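Local coordinates for protein galectin (Xenopus laevis, PDB 3WUC) that binds lactose and probably other beta-galactosides, as a proto-type galectin of frog skin, at residues Ser67-Asp71 against Val72-Glu76. Sequence-based numbering, arbitrary orientation.
Sequences SKQND and VWDIE. With GAL (beta-D-galactopyranose), chain D; GLC (alpha-D-glucopyranose), chain C.
Q69 and V72 close a tight antiparallel hairpin through a type I' turn, Q69 N giving its hydrogen to V72 O and V72 N returning one to Q69 O (2.9 Å each), while two residues further along each strand, D74 N reaches S67 O. K68 and W73 form the non-hydrogen-bonded pair between these links, so their side chains leave the same face of the sheet together. With CG anti to its backbone N (chi1 -160°) and the rest of the chain extended, K68 runs obliquely across the indole face and sets CE over the five-membered ring, a CH-pi contact of 3.7 Å from CE to the ring centroid of W73. At the end of the chain, K68 NZ forms a salt bridge with OD1 of D71, meeting it from above the carboxylate plane and tethering the lysine at the turn. S67 O sits at the indole edge beside CE3.

The arrangement belongs to the galectin carbohydrate-recognition domain, a beta-sandwich in which this tryptophan forms the stacking platform for galactose. Here the opposite face of W73 carries the sugar, with C5 of GAL over its centre, 3.6 Å above the plane, so the indole is held between lysine and galactose. Further along, OE2 of E76 accepts hydrogen bonds from O6 of GAL (2.7 Å) and O3 of GLC (2.6 Å), holding both sugars of the disaccharide; H49, N66 and R53 also bind GAL.

Away from the sugar, D74 turns its carboxylate back to strand 62-69, where OD2 takes two donors: S67 OG on its anti lone pair at 2.6 Å, and Q69 NE2 on the syn side in a nearly straight bond (176°). The Q69 amide and D74 carboxylate planes stand 67° apart. S67 OG is also hydrogen-bonded to R115.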
loop_
_atom_site.group_PDB
_atom_site.type_symbol
_atom_site.label_atom_id
_atom_site.label_comp_id
_atom_site.label_asym_id
_atom_site.label_seq_id
_atom_site.Cartn_x
_atom_site.Cartn_y
_atom_site.Cartn_z
ATOM N N SER B 67 9.760 -27.755 -2.380
ATOM C CA SER B 67 9.708 -27.739 -0.927
ATOM C C SER B 67 11.020 -28.280 -0.389
ATOM O O SER B 67 11.790 -28.903 -1.071
ATOM C CB SER B 67 8.563 -28.612 -0.487
ATOM O OG SER B 67 8.605 -29.923 -1.065
ATOM N N LYS B 68 11.261 -28.025 0.898
ATOM C CA LYS B 68 12.543 -28.513 1.483
ATOM C C LYS B 68 12.144 -29.017 2.886
ATOM O O LYS B 68 11.323 -28.405 3.626
ATOM C CB LYS B 68 13.503 -27.360 1.657
ATOM C CG LYS B 68 14.931 -27.813 1.764
ATOM C CD LYS B 68 15.911 -26.654 1.828
ATOM C CE LYS B 68 17.344 -27.076 1.482
ATOM N NZ LYS B 68 18.359 -26.049 1.725
ATOM N N GLN B 69 12.583 -30.256 3.245
ATOM C CA GLN B 69 12.334 -30.790 4.583
ATOM C C GLN B 69 13.588 -31.295 5.198
ATOM O O GLN B 69 14.377 -31.984 4.549
ATOM C CB GLN B 69 11.336 -31.884 4.594
ATOM C CG GLN B 69 9.972 -31.522 3.970
ATOM C CD GLN B 69 9.042 -32.790 3.763
ATOM O OE1 GLN B 69 8.555 -33.382 4.715
ATOM N NE2 GLN B 69 8.672 -33.069 2.527
ATOM N N ASN B 70 13.851 -30.840 6.409
ATOM C CA ASN B 70 15.103 -31.223 7.095
ATOM C C ASN B 70 16.317 -30.933 6.208
ATOM O O ASN B 70 17.293 -31.708 6.154
ATOM C CB ASN B 70 15.035 -32.715 7.521
ATOM C CG ASN B 70 13.739 -33.047 8.247
ATOM O OD1 ASN B 70 13.517 -32.522 9.345
ATOM N ND2 ASN B 70 12.907 -33.851 7.675
ATOM N N ASP B 71 16.318 -29.780 5.520
ATOM C CA ASP B 71 17.313 -29.344 4.624
ATOM C C ASP B 71 17.602 -30.219 3.373
ATOM O O ASP B 71 18.659 -30.076 2.725
ATOM C CB ASP B 71 18.658 -29.079 5.349
ATOM C CG ASP B 71 19.392 -27.847 4.846
ATOM O OD1 ASP B 71 18.707 -26.813 4.514
ATOM O OD2 ASP B 71 20.649 -27.787 4.942
ATOM N N VAL B 72 16.588 -30.968 2.989
ATOM C CA VAL B 72 16.665 -31.735 1.779
ATOM C C VAL B 72 15.523 -31.327 0.809
ATOM O O VAL B 72 14.360 -31.328 1.203
ATOM C CB VAL B 72 16.495 -33.177 2.073
ATOM C CG1 VAL B 72 16.640 -34.017 0.854
ATOM C CG2 VAL B 72 17.610 -33.570 3.013
ATOM N N TRP B 73 15.930 -31.022 -0.377
ATOM C CA TRP B 73 14.938 -30.610 -1.419
ATOM C C TRP B 73 14.118 -31.803 -1.905
ATOM O O TRP B 73 14.614 -32.927 -1.954
ATOM C CB TRP B 73 15.651 -30.027 -2.586
ATOM C CG TRP B 73 16.351 -28.726 -2.373
ATOM C CD1 TRP B 73 17.682 -28.507 -2.345
ATOM C CD2 TRP B 73 15.738 -27.449 -2.127
ATOM N NE1 TRP B 73 17.978 -27.208 -2.113
ATOM C CE2 TRP B 73 16.776 -26.521 -1.967
ATOM C CE3 TRP B 73 14.400 -27.015 -2.017
ATOM C CZ2 TRP B 73 16.540 -25.119 -1.755
ATOM C CZ3 TRP B 73 14.177 -25.631 -1.743
ATOM C CH2 TRP B 73 15.236 -24.743 -1.583
ATOM N N ASP B 74 12.855 -31.542 -2.224
ATOM C CA ASP B 74 11.892 -32.558 -2.713
ATOM C C ASP B 74 11.953 -32.428 -4.268
ATOM O O ASP B 74 12.966 -32.050 -4.795
ATOM C CB ASP B 74 10.513 -32.367 -2.115
ATOM C CG ASP B 74 10.469 -32.572 -0.558
ATOM O OD1 ASP B 74 11.005 -33.626 -0.131
ATOM O OD2 ASP B 74 9.914 -31.730 0.260
ATOM N N ILE B 75 10.829 -32.790 -4.941
ATOM C CA ILE B 75 10.836 -32.783 -6.434
ATOM C C ILE B 75 10.411 -31.396 -6.981
ATOM O O ILE B 75 9.405 -30.894 -6.538
ATOM C CB ILE B 75 9.849 -33.891 -6.924
ATOM C CG1 ILE B 75 10.298 -35.256 -6.441
ATOM C CG2 ILE B 75 9.738 -33.842 -8.402
ATOM C CD1 ILE B 75 9.338 -36.350 -6.739
ATOM N N GLU B 76 11.174 -30.899 -7.917
ATOM C CA GLU B 76 10.907 -29.587 -8.519
ATOM C C GLU B 76 9.634 -29.655 -9.355
ATOM O O GLU B 76 9.366 -30.611 -10.098
ATOM C CB GLU B 76 12.034 -29.157 -9.369
ATOM C CG GLU B 76 13.266 -28.707 -8.615
ATOM C CD GLU B 76 14.491 -28.425 -9.425
ATOM O OE1 GLU B 76 14.529 -28.541 -10.700
ATOM O OE2 GLU B 76 15.441 -27.979 -8.781
HETATM C C1 GAL D . 18.877 -26.338 -6.593
HETATM C C2 GAL D . 19.384 -24.966 -6.237
HETATM C C3 GAL D . 18.701 -24.452 -4.990
HETATM C C4 GAL D . 17.190 -24.566 -5.162
HETATM C C5 GAL D . 16.845 -26.019 -5.559
HETATM C C6 GAL D . 15.353 -26.155 -5.774
HETATM O O2 GAL D . 20.795 -25.118 -5.939
HETATM O O3 GAL D . 19.171 -23.181 -4.636
HETATM O O4 GAL D . 16.717 -23.581 -6.115
HETATM O O5 GAL D . 17.493 -26.310 -6.787
HETATM O O6 GAL D . 14.984 -27.449 -6.223
HETATM C C1 GLC C . 19.830 -29.978 -10.356
HETATM C C2 GLC C . 18.613 -29.077 -10.621
HETATM C C3 GLC C . 18.852 -27.767 -9.860
HETATM C C4 GLC C . 19.186 -27.923 -8.372
HETATM C C5 GLC C . 20.343 -28.920 -8.207
HETATM C C6 GLC C . 20.541 -29.270 -6.727
HETATM O O1 GLC C . 20.898 -29.305 -10.972
HETATM O O2 GLC C . 18.511 -28.805 -12.003
HETATM O O3 GLC C . 17.603 -27.042 -9.952
HETATM O O4 GLC C . 19.529 -26.627 -7.825
HETATM O O5 GLC C . 20.070 -30.126 -8.966
HETATM O O6 GLC C . 19.443 -29.776 -5.906
#